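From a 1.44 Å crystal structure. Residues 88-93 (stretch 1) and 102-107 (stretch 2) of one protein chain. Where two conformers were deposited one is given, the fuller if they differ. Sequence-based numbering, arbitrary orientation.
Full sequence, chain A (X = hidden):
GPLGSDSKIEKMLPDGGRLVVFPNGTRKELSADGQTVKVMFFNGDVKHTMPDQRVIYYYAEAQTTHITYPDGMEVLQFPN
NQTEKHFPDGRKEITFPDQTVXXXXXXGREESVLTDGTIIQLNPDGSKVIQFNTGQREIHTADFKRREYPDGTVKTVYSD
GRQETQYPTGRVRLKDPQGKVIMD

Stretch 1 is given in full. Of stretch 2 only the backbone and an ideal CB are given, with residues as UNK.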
# COMPACT_ATOMS: atom_id res chain seq x y z
N PRO A 88 8.08 8.65 -2.04
CA PRO A 88 9.47 8.96 -2.38
C PRO A 88 10.46 8.64 -1.26
O PRO A 88 11.62 8.34 -1.55
CB PRO A 88 9.44 10.47 -2.65
CG PRO A 88 8.03 10.82 -2.85
CD PRO A 88 7.20 9.83 -2.14
N ASP A 89 10.00 8.69 -0.00
CA ASP A 89 10.87 8.40 1.14
C ASP A 89 11.10 6.91 1.41
O ASP A 89 11.77 6.55 2.37
CB ASP A 89 10.35 9.10 2.41
CG ASP A 89 8.96 8.61 2.82
OD1 ASP A 89 8.54 7.52 2.40
OD2 ASP A 89 8.29 9.33 3.59
N GLY A 90 10.51 6.04 0.58
CA GLY A 90 10.73 4.61 0.70
C GLY A 90 9.58 3.86 1.35
O GLY A 90 9.53 2.64 1.34
N ARG A 91 8.65 4.61 1.95
CA ARG A 91 7.44 4.01 2.50
C ARG A 91 6.61 3.34 1.42
O ARG A 91 6.52 3.85 0.31
CB ARG A 91 6.59 5.09 3.18
CG ARG A 91 5.38 4.53 3.91
CD ARG A 91 4.98 5.39 5.09
NE ARG A 91 4.08 6.48 4.72
CZ ARG A 91 4.48 7.68 4.31
NH1 ARG A 91 3.58 8.60 3.99
NH2 ARG A 91 5.77 7.98 4.22
N LYS A 92 6.03 2.20 1.75
CA LYS A 92 5.08 1.52 0.88
C LYS A 92 3.78 1.28 1.61
O LYS A 92 3.79 0.81 2.76
CB LYS A 92 5.61 0.16 0.41
CG LYS A 92 6.62 0.20 -0.73
CD LYS A 92 6.90 -1.20 -1.33
CE LYS A 92 5.65 -2.09 -1.42
NZ LYS A 92 5.83 -3.32 -2.27
N GLU A 93 2.64 1.58 1.01
CA GLU A 93 1.36 1.31 1.63
C GLU A 93 0.55 0.44 0.73
O GLU A 93 0.22 0.84 -0.40
CB GLU A 93 0.61 2.59 1.89
CG GLU A 93 -0.68 2.38 2.64
CD GLU A 93 -1.57 3.59 2.54
OE1 GLU A 93 -1.48 4.44 3.44
OE2 GLU A 93 -2.33 3.68 1.53
N UNK A 102 -1.58 -2.25 4.93
CA UNK A 102 -0.27 -2.52 5.48
C UNK A 102 0.71 -1.47 5.07
O UNK A 102 0.88 -1.23 3.87
CB UNK A 102 0.23 -3.90 5.05
N UNK A 103 1.34 -0.82 6.02
CA UNK A 103 2.39 0.15 5.75
C UNK A 103 3.76 -0.42 6.08
O UNK A 103 3.97 -0.90 7.20
CB UNK A 103 2.15 1.43 6.55
N UNK A 104 4.68 -0.36 5.13
CA UNK A 104 6.05 -0.81 5.34
C UNK A 104 6.99 0.37 5.31
O UNK A 104 6.96 1.18 4.37
CB UNK A 104 6.46 -1.84 4.29
N UNK A 105 7.83 0.47 6.32
CA UNK A 105 8.80 1.56 6.43
C UNK A 105 10.21 1.06 6.10
O UNK A 105 10.52 -0.11 6.34
CB UNK A 105 8.77 2.17 7.83
N UNK A 106 11.07 1.96 5.60
CA UNK A 106 12.43 1.56 5.22
C UNK A 106 13.26 0.93 6.34
O UNK A 106 14.16 0.14 6.04
CB UNK A 106 13.18 2.78 4.69
N UNK A 107 12.97 1.26 7.60
CA UNK A 107 13.74 0.72 8.72
C UNK A 107 13.30 -0.68 9.14
O UNK A 107 13.87 -1.27 10.06
CB UNK A 107 13.63 1.66 9.92

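The two stretches run antiparallel, their end-to-end directions 161° apart, and the pairing is anchored where Lys-92 faces position 104. Its N donates to the O of 104 at 3.0 Å and its O accepts from the N of 104 at 2.8 Å, both nearly linear. These bonds use backbone atoms alone, so they fix the register without dictating side chains.

At position 102 the backbone is extended, CA-to-CB points sideways, and no atom of stretch 1 lies within 5.5 Å of the ideal CB. Almost any strand-compatible residue would suit. The deposited residue is Lys-102, all of its chi angles t, its end leading away; its contribution is from the backbone, its O lying 3.4 Å from Glu-93 CA in a CA-H...O contact.

Position 103 pairs with Glu-93 in a non-hydrogen-bonded bridge, CA to CA 4.4 Å, and its CB shares a face with the Glu-93 side chain. The ideal CB is 4.9 Å from Glu-93 CG and 5.1 Å from Arg-91 CD, so a small or beta-branched residue fits, whether valine, isoleucine, threonine or serine; a hydroxyl could also address the nearby carboxylate. Thr-103 is found, chi1 m. Its CG2 packs 3.6 Å from Arg-91 CD and sits at the edge of the guanidinium, while its OG1 reaches Glu-93 indirectly: a water lies 2.6 Å from Thr-103 OG1 and donates to Glu-93 OE1 at 2.7 Å.

Position 104 places its CB on the other face, with Lys-92. The aliphatic part of that lysine offers a nonpolar surface, which favours leucine, isoleucine, valine or methionine, though a longer polar chain with a greasy stem is conceivable. Leu-104 is deposited, with chi1 m and chi2 off-rotamer at 91°; its CD1 comes to 4.4 Å from Lys-92 CB.

At position 105 CA-to-CB points away, leaving the choice wide; only a side chain long enough to bend back could meet Arg-91. That arginine is already engaged by Asp-89, with NH2 2.9 Å from OD2. His-105 does bend back, its CE1 4.0 Å from Arg-91 CD.

Position 106 has phi/psi of -57/-27, which proline accepts readily, and its ideal CB is 4.6 Å from Asp-89 O. A compact residue suits the space beside Gly-90. Pro-106 fills it, CG 3.5 Å from Asp-89 O and 3.9 Å from Gly-90 C. A CB on residue 90 would fall 3.0 Å from Pro-106 CG, a clash that glycine avoids.

Position 107 is beyond reach of stretch 1, which imposes nothing; it is Asp-107.

Stretch 2, residues 102-107: KTLHPD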
# COMPACT_ATOMS: atom_id res chain seq x y z
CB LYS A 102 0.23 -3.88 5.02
CG LYS A 102 1.58 -4.28 5.58
CD LYS A 102 1.88 -5.68 5.15
CE LYS A 102 3.14 -6.23 5.75
NZ LYS A 102 3.27 -7.65 5.31
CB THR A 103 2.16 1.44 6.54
OG1 THR A 103 0.86 1.95 6.20
CG2 THR A 103 3.21 2.49 6.20
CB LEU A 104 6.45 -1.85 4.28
CG LEU A 104 5.58 -3.11 4.27
CD1 LEU A 104 4.42 -2.95 3.31
CD2 LEU A 104 6.41 -4.34 3.93
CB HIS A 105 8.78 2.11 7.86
CG HIS A 105 7.43 2.60 8.29
ND1 HIS A 105 7.10 3.94 8.32
CD2 HIS A 105 6.31 1.93 8.67
CE1 HIS A 105 5.85 4.07 8.73
NE2 HIS A 105 5.35 2.87 8.95
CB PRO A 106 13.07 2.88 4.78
CG PRO A 106 11.96 3.77 4.44
CD PRO A 106 10.77 3.35 5.23
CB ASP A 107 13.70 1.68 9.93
CG ASP A 107 12.32 1.79 10.57
OD1 ASP A 107 11.36 1.16 10.08
OD2 ASP A 107 12.20 2.53 11.57
O HOH W 1 9.81 0.09 2.72
O HOH W 2 0.59 4.38 5.23
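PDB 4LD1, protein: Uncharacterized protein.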